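Local coordinates for 4-diphosphocytidyl-2C-methyl-D-erythritol synthase (Neisseria gonorrhoeae, PDB 1VGW), which probably catalyses cytidylyl transfer from CTP to 2-C-methyl-D-erythritol 4-phosphate, the second of six steps from 1-deoxy-D-xylulose 5-phosphate to isopentenyl diphosphate, at residues L100-T104 with Q173-R179; P169-Q173 with D191-V196. The contacts are given in a common frame with arbitrary orientation. Residue numbers count along the deposited sequence, not the author numbering.

Overall arrangement
Along the chain, the loop 100-104 comes first, leaving helix 84-98 and leading into strand 106-109. Interaction 1 closes a long loop from there to helix 174-180. Interaction 2 begins before that loop ends, on strand 169-173, and closes a shorter one at helix 192-197, so the two contacts cross. Gln-173, last residue of the strand and N-cap of the helix, lies in a segment of both but makes contact only in interaction 1. Helix 174-180 thus starts against the loop and lies beside helix 192-197, which packs on the sheet. Leu-177, on the helix of interaction 1, packs on interaction 2, its CD1 4.1 Å from both Phe-172 CD1 and Glu-192 CG.

Interaction 1 (L100-T104 with Q173-R179); sequences LAAET and QAGLLHR
Segment 100-104 is an irregular loop: Ala-101 and Ala-102 are extended (phi/psi -117/142 and -94/165) and Glu-103 turns to helical angles (-49/-37). It lies on the first turn of the helix starting at Ala-174, with Glu-103 opposite Gly-175 (CA to CA 4.5 Å) and Thr-104 opposite Gln-173 (5.4 Å). Gly-175 N donates to Glu-103 O (3.0 Å, 164°); first-turn NH groups lack acceptors within their own helix, and the loop supplies one. Gln-173 is the N-cap residue, its NE2 hydrogen-bonded to Ala-133 O. The loop connects helix 84-98 to strand 106-109 of the Rossmann-like GT-A fold. Small side chains meet at Ala-101 CB and Ala-174 CB, 4.3 Å apart. Glycine suits position 175, since an ideal CB would lie 2.2 Å from Glu-103 OE2 as placed. Glu-103 (chi1 m, chi2 near -100°) sets OE2 3.4 Å from Arg-179 NH1, a salt bridge of charges only, the oxygen lying well off the guanidinium plane with no N-H pointing at it. Arg-179 NE makes a weak hydrogen bond to Gly-175 O (3.3 Å).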
ATOM      1  N   LEU B 100      20.776  24.802  17.602  1.00 37.85           N
ATOM      2  CA  LEU B 100      19.915  23.777  18.231  1.00 36.19           C
ATOM      3  C   LEU B 100      20.377  22.381  17.861  1.00 35.32           C
ATOM      4  O   LEU B 100      20.181  21.381  18.561  1.00 35.21           O
ATOM      5  CB  LEU B 100      18.479  24.072  17.860  1.00 37.95           C
ATOM      6  CG  LEU B 100      17.787  25.237  18.564  1.00 42.60           C
ATOM      7  CD1 LEU B 100      16.436  25.531  17.906  1.00 45.19           C
ATOM      8  CD2 LEU B 100      17.578  24.943  20.042  1.00 43.77           C
ATOM      9  N   ALA B 101      20.964  22.210  16.658  1.00 32.90           N
ATOM     10  CA  ALA B 101      21.489  20.935  16.256  1.00 32.45           C
ATOM     11  C   ALA B 101      23.018  20.991  16.041  1.00 32.69           C
ATOM     12  O   ALA B 101      23.459  21.966  15.441  1.00 33.24           O
ATOM     13  CB  ALA B 101      20.959  20.524  14.848  1.00 30.61           C
ATOM     14  N   ALA B 102      23.718  19.940  16.430  1.00 30.67           N
ATOM     15  CA  ALA B 102      25.164  19.881  16.052  1.00 29.95           C
ATOM     16  C   ALA B 102      25.263  19.090  14.740  1.00 31.12           C
ATOM     17  O   ALA B 102      24.379  18.228  14.447  1.00 28.67           O
ATOM     18  CB  ALA B 102      25.944  19.132  17.124  1.00 25.40           C
ATOM     19  N   GLU B 103      26.420  19.192  14.064  1.00 29.93           N
ATOM     20  CA  GLU B 103      26.624  18.439  12.824  1.00 28.28           C
ATOM     21  C   GLU B 103      26.268  16.973  12.972  1.00 27.63           C
ATOM     22  O   GLU B 103      25.810  16.350  11.993  1.00 27.47           O
ATOM     23  CB  GLU B 103      28.087  18.524  12.353  1.00 38.67           C
ATOM     24  CG  GLU B 103      28.511  19.806  11.679  1.00 41.09           C
ATOM     25  CD  GLU B 103      28.558  19.732  10.178  1.00 43.55           C
ATOM     26  OE1 GLU B 103      28.297  20.752   9.477  1.00 50.31           O
ATOM     27  OE2 GLU B 103      28.814  18.661   9.600  1.00 44.73           O
ATOM     28  N   THR B 104      26.536  16.342  14.111  1.00 25.86           N
ATOM     29  CA  THR B 104      26.284  14.927  14.295  1.00 24.69           C
ATOM     30  C   THR B 104      24.976  14.520  14.904  1.00 24.92           C
ATOM     31  O   THR B 104      24.775  13.295  15.141  1.00 25.66           O
ATOM     32  CB  THR B 104      27.457  14.292  15.146  1.00 25.45           C
ATOM     33  OG1 THR B 104      27.688  15.184  16.258  1.00 28.55           O
ATOM     34  CG2 THR B 104      28.722  14.221  14.323  1.00 20.66           C
ATOM     35  N   GLN B 173      21.904  12.482   9.817  1.00 25.83           N
ATOM     36  CA  GLN B 173      22.735  13.430  10.557  1.00 25.35           C
ATOM     37  C   GLN B 173      22.500  14.821   9.941  1.00 23.22           C
ATOM     38  O   GLN B 173      22.489  14.912   8.701  1.00 23.23           O
ATOM     39  CB  GLN B 173      24.251  13.101  10.368  1.00 15.58           C
ATOM     40  CG  GLN B 173      24.741  11.904  11.175  1.00 18.74           C
ATOM     41  CD  GLN B 173      26.233  11.666  10.910  1.00 25.86           C
ATOM     42  OE1 GLN B 173      27.083  12.421  11.411  1.00 22.99           O
ATOM     43  NE2 GLN B 173      26.513  10.708  10.031  1.00 24.42           N
ATOM     44  N   ALA B 174      22.446  15.853  10.750  1.00 22.58           N
ATOM     45  CA  ALA B 174      22.215  17.209  10.247  1.00 21.75           C
ATOM     46  C   ALA B 174      23.199  17.656   9.234  1.00 23.25           C
ATOM     47  O   ALA B 174      22.834  18.238   8.192  1.00 26.38           O
ATOM     48  CB  ALA B 174      22.147  18.134  11.474  1.00 19.26           C
ATOM     49  N   GLY B 175      24.520  17.425   9.457  1.00 24.07           N
ATOM     50  CA  GLY B 175      25.541  17.844   8.493  1.00 20.19           C
ATOM     51  C   GLY B 175      25.493  17.028   7.211  1.00 22.13           C
ATOM     52  O   GLY B 175      25.591  17.630   6.112  1.00 23.41           O
ATOM     53  N   LEU B 176      25.292  15.727   7.247  1.00 18.85           N
ATOM     54  CA  LEU B 176      25.126  14.925   6.032  1.00 22.08           C
ATOM     55  C   LEU B 176      23.887  15.335   5.220  1.00 26.95           C
ATOM     56  O   LEU B 176      23.919  15.450   3.980  1.00 25.48           O
ATOM     57  CB  LEU B 176      24.976  13.441   6.447  1.00 20.16           C
ATOM     58  CG  LEU B 176      24.692  12.458   5.332  1.00 24.08           C
ATOM     59  CD1 LEU B 176      25.802  12.435   4.286  1.00 21.00           C
ATOM     60  CD2 LEU B 176      24.483  11.046   5.902  1.00 22.54           C
ATOM     61  N   LEU B 177      22.756  15.609   5.906  1.00 28.89           N
ATOM     62  CA  LEU B 177      21.504  16.060   5.241  1.00 28.94           C
ATOM     63  C   LEU B 177      21.668  17.449   4.667  1.00 28.13           C
ATOM     64  O   LEU B 177      21.370  17.745   3.493  1.00 28.41           O
ATOM     65  CB  LEU B 177      20.362  16.032   6.284  1.00 26.19           C
ATOM     66  CG  LEU B 177      18.918  16.139   5.804  1.00 28.54           C
ATOM     67  CD1 LEU B 177      18.598  15.141   4.695  1.00 20.83           C
ATOM     68  CD2 LEU B 177      17.944  15.915   6.986  1.00 18.25           C
ATOM     69  N   HIS B 178      22.193  18.409   5.437  1.00 28.59           N
ATOM     70  CA  HIS B 178      22.443  19.746   4.852  1.00 30.85           C
ATOM     71  C   HIS B 178      23.310  19.630   3.587  1.00 33.27           C
ATOM     72  O   HIS B 178      23.096  20.241   2.535  1.00 33.54           O
ATOM     73  CB  HIS B 178      23.172  20.583   5.890  1.00 27.52           C
ATOM     74  CG  HIS B 178      23.440  21.983   5.509  1.00 31.99           C
ATOM     75  ND1 HIS B 178      22.458  22.895   5.209  1.00 29.99           N
ATOM     76  CD2 HIS B 178      24.631  22.668   5.409  1.00 36.47           C
ATOM     77  CE1 HIS B 178      23.005  24.061   4.918  1.00 31.35           C
ATOM     78  NE2 HIS B 178      24.313  23.964   5.012  1.00 34.15           N
ATOM     79  N   ARG B 179      24.345  18.775   3.651  1.00 33.74           N
ATOM     80  CA  ARG B 179      25.226  18.584   2.520  1.00 34.82           C
ATOM     81  C   ARG B 179      24.491  18.040   1.298  1.00 32.79           C
ATOM     82  O   ARG B 179      24.621  18.617   0.218  1.00 31.36           O
ATOM     83  CB  ARG B 179      26.376  17.622   2.908  1.00 39.24           C
ATOM     84  CG  ARG B 179      27.712  17.997   2.338  1.00 44.94           C
ATOM     85  CD  ARG B 179      28.660  18.543   3.415  1.00 45.33           C
ATOM     86  NE  ARG B 179      28.581  17.867   4.662  1.00 45.57           N
ATOM     87  CZ  ARG B 179      29.468  17.641   5.588  1.00 48.06           C
ATOM     88  NH1 ARG B 179      29.171  17.004   6.707  1.00 45.64           N
ATOM     89  NH2 ARG B 179      30.730  18.034   5.372  1.00 58.06           N
TER

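Interaction 2 (P169-Q173 with D191-V196); sequences PQLFQ and DEASAV
In the Rossmann-like GT-A fold of this cytidylyltransferase, helix 192-197 packs on the central sheet through strand 169-173. The segment axes approach to 9.4 Å at 34° from parallel, and Gln-170 lies nearest Glu-192 (CA to CA 6.8 Å). Extended backbone sends the alternate side chains Gln-170 and Phe-172, both chi1 m, toward the helix. Asp-191, its N-cap, has chi1 p, so that OD2 accepts from Ser-194 N at 3.0 Å; a short carboxylate suits this place. Its OD1 accepts from Gln-170 NE2 at 3.1 Å, and OD2 also forms a salt bridge with Lys-147 of the second subunit. The Asp-191 side chain is about 10 Å from that of Lys-214, predicted to position the substrate MEP. Next, Glu-192 sets CB 4.1 Å from Phe-172 CE1 and turns its acid to Arg-84 in a salt bridge. Ala-193 N donates to Gln-170 OE1 (3.1 Å, 164°); the glutamine amide thus donates to the cap through NE2 and accepts from the first turn through OE1, a double role open to a carboxamide. Phe-172 CZ comes to 3.8 Å of Ala-193 CA and 4.1 Å of its CB, which a larger side chain would hinder. Ser-194 points away, its OG donating to Asp-191 O at 3.2 Å. One turn on from Glu-192, Val-196 (chi1 t) makes a CH-pi contact, CG2 lying 3.9 Å from the centroid of the Phe-172 ring and 9° off its normal.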
ATOM      1  N   PRO B 169       9.280   8.554   9.162  1.00 26.82           N
ATOM      2  CA  PRO B 169      10.345   9.507   9.009  1.00 23.87           C
ATOM      3  C   PRO B 169      11.571   8.946   8.341  1.00 23.16           C
ATOM      4  O   PRO B 169      11.677   7.715   8.191  1.00 22.46           O
ATOM      5  CB  PRO B 169      10.682   9.919  10.464  1.00 24.11           C
ATOM      6  CG  PRO B 169       9.584   9.357  11.308  1.00 24.04           C
ATOM      7  CD  PRO B 169       9.193   8.073  10.590  1.00 23.87           C
ATOM      8  N   GLN B 170      12.383   9.804   7.777  1.00 23.97           N
ATOM      9  CA  GLN B 170      13.679   9.500   7.146  1.00 23.77           C
ATOM     10  C   GLN B 170      14.732  10.202   8.049  1.00 22.69           C
ATOM     11  O   GLN B 170      14.655  11.428   8.164  1.00 20.50           O
ATOM     12  CB  GLN B 170      13.750  10.079   5.714  1.00 19.55           C
ATOM     13  CG  GLN B 170      12.575   9.488   4.892  1.00 25.28           C
ATOM     14  CD  GLN B 170      12.790   9.351   3.415  1.00 27.18           C
ATOM     15  OE1 GLN B 170      13.563  10.012   2.735  1.00 27.59           O
ATOM     16  NE2 GLN B 170      11.998   8.455   2.766  1.00 29.09           N
ATOM     17  N   LEU B 171      15.594   9.411   8.654  1.00 24.07           N
ATOM     18  CA  LEU B 171      16.560   9.907   9.653  1.00 25.01           C
ATOM     19  C   LEU B 171      17.983  10.042   9.196  1.00 27.10           C
ATOM     20  O   LEU B 171      18.639   9.014   8.922  1.00 26.57           O
ATOM     21  CB  LEU B 171      16.412   9.007  10.866  1.00 18.64           C
ATOM     22  CG  LEU B 171      17.418   8.598  11.867  1.00 23.93           C
ATOM     23  CD1 LEU B 171      18.782   9.261  11.855  1.00 16.97           C
ATOM     24  CD2 LEU B 171      16.846   8.579  13.272  1.00 14.83           C
ATOM     25  N   PHE B 172      18.521  11.266   9.154  1.00 26.39           N
ATOM     26  CA  PHE B 172      19.893  11.543   8.805  1.00 26.39           C
ATOM     27  C   PHE B 172      20.580  12.567   9.724  1.00 27.92           C
ATOM     28  O   PHE B 172      19.925  13.427  10.340  1.00 27.21           O
ATOM     29  CB  PHE B 172      19.987  12.061   7.335  1.00 20.54           C
ATOM     30  CG  PHE B 172      19.474  11.029   6.364  1.00 23.11           C
ATOM     31  CD1 PHE B 172      18.224  11.227   5.751  1.00 18.27           C
ATOM     32  CD2 PHE B 172      20.130   9.829   6.151  1.00 19.71           C
ATOM     33  CE1 PHE B 172      17.726  10.221   4.933  1.00 16.56           C
ATOM     34  CE2 PHE B 172      19.655   8.848   5.313  1.00 15.54           C
ATOM     35  CZ  PHE B 172      18.396   9.067   4.696  1.00 15.34           C
ATOM     36  N   GLN B 173      21.904  12.482   9.817  1.00 25.83           N
ATOM     37  CA  GLN B 173      22.735  13.430  10.557  1.00 25.35           C
ATOM     38  C   GLN B 173      22.500  14.821   9.941  1.00 23.22           C
ATOM     39  O   GLN B 173      22.489  14.912   8.701  1.00 23.23           O
ATOM     40  CB  GLN B 173      24.251  13.101  10.368  1.00 15.58           C
ATOM     41  CG  GLN B 173      24.741  11.904  11.175  1.00 18.74           C
ATOM     42  CD  GLN B 173      26.233  11.666  10.910  1.00 25.86           C
ATOM     43  OE1 GLN B 173      27.083  12.421  11.411  1.00 22.99           O
ATOM     44  NE2 GLN B 173      26.513  10.708  10.031  1.00 24.42           N
ATOM     45  N   ASP B 191      12.765  11.709  -2.493  1.00 29.11           N
ATOM     46  CA  ASP B 191      12.775  11.781  -1.044  1.00 29.80           C
ATOM     47  C   ASP B 191      14.161  12.157  -0.464  1.00 29.65           C
ATOM     48  O   ASP B 191      15.093  12.399  -1.246  1.00 28.40           O
ATOM     49  CB  ASP B 191      12.264  10.487  -0.416  1.00 26.99           C
ATOM     50  CG  ASP B 191      13.037   9.250  -0.680  1.00 26.82           C
ATOM     51  OD1 ASP B 191      12.709   8.108  -0.266  1.00 27.04           O
ATOM     52  OD2 ASP B 191      14.062   9.296  -1.371  1.00 34.15           O
ATOM     53  N   GLU B 192      14.267  12.306   0.879  1.00 27.03           N
ATOM     54  CA  GLU B 192      15.562  12.687   1.450  1.00 27.61           C
ATOM     55  C   GLU B 192      16.614  11.589   1.197  1.00 26.27           C
ATOM     56  O   GLU B 192      17.730  11.971   0.823  1.00 26.92           O
ATOM     57  CB  GLU B 192      15.561  13.093   2.908  1.00 25.44           C
ATOM     58  CG  GLU B 192      14.865  14.392   3.261  1.00 25.10           C
ATOM     59  CD  GLU B 192      13.338  14.332   3.065  1.00 30.26           C
ATOM     60  OE1 GLU B 192      12.721  15.379   2.770  1.00 28.43           O
ATOM     61  OE2 GLU B 192      12.702  13.261   3.194  1.00 26.57           O
ATOM     62  N   ALA B 193      16.297  10.334   1.334  1.00 22.22           N
ATOM     63  CA  ALA B 193      17.200   9.249   1.067  1.00 24.35           C
ATOM     64  C   ALA B 193      17.837   9.347  -0.303  1.00 28.05           C
ATOM     65  O   ALA B 193      19.052   9.201  -0.461  1.00 31.38           O
ATOM     66  CB  ALA B 193      16.543   7.894   1.268  1.00 20.28           C
ATOM     67  N   SER B 194      17.075   9.649  -1.357  1.00 30.64           N
ATOM     68  CA  SER B 194      17.639   9.707  -2.696  1.00 30.40           C
ATOM     69  C   SER B 194      18.669  10.808  -2.838  1.00 28.23           C
ATOM     70  O   SER B 194      19.509  10.733  -3.742  1.00 28.54           O
ATOM     71  CB  SER B 194      16.545   9.773  -3.776  1.00 30.89           C
ATOM     72  OG  SER B 194      16.106  11.102  -3.982  1.00 25.91           O
ATOM     73  N   ALA B 195      18.600  11.896  -2.092  1.00 27.44           N
ATOM     74  CA  ALA B 195      19.668  12.907  -2.128  1.00 28.57           C
ATOM     75  C   ALA B 195      20.889  12.397  -1.319  1.00 28.78           C
ATOM     76  O   ALA B 195      22.029  12.676  -1.684  1.00 30.54           O
ATOM     77  CB  ALA B 195      19.285  14.244  -1.571  1.00 28.44           C
ATOM     78  N   VAL B 196      20.672  11.622  -0.277  1.00 28.02           N
ATOM     79  CA  VAL B 196      21.809  11.060   0.454  1.00 29.18           C
ATOM     80  C   VAL B 196      22.525  10.038  -0.427  1.00 29.16           C
ATOM     81  O   VAL B 196      23.748  10.100  -0.536  1.00 26.88           O
ATOM     82  CB  VAL B 196      21.422  10.533   1.831  1.00 27.14           C
ATOM     83  CG1 VAL B 196      22.508   9.657   2.456  1.00 28.88           C
ATOM     84  CG2 VAL B 196      21.215  11.726   2.807  1.00 28.52           C
TER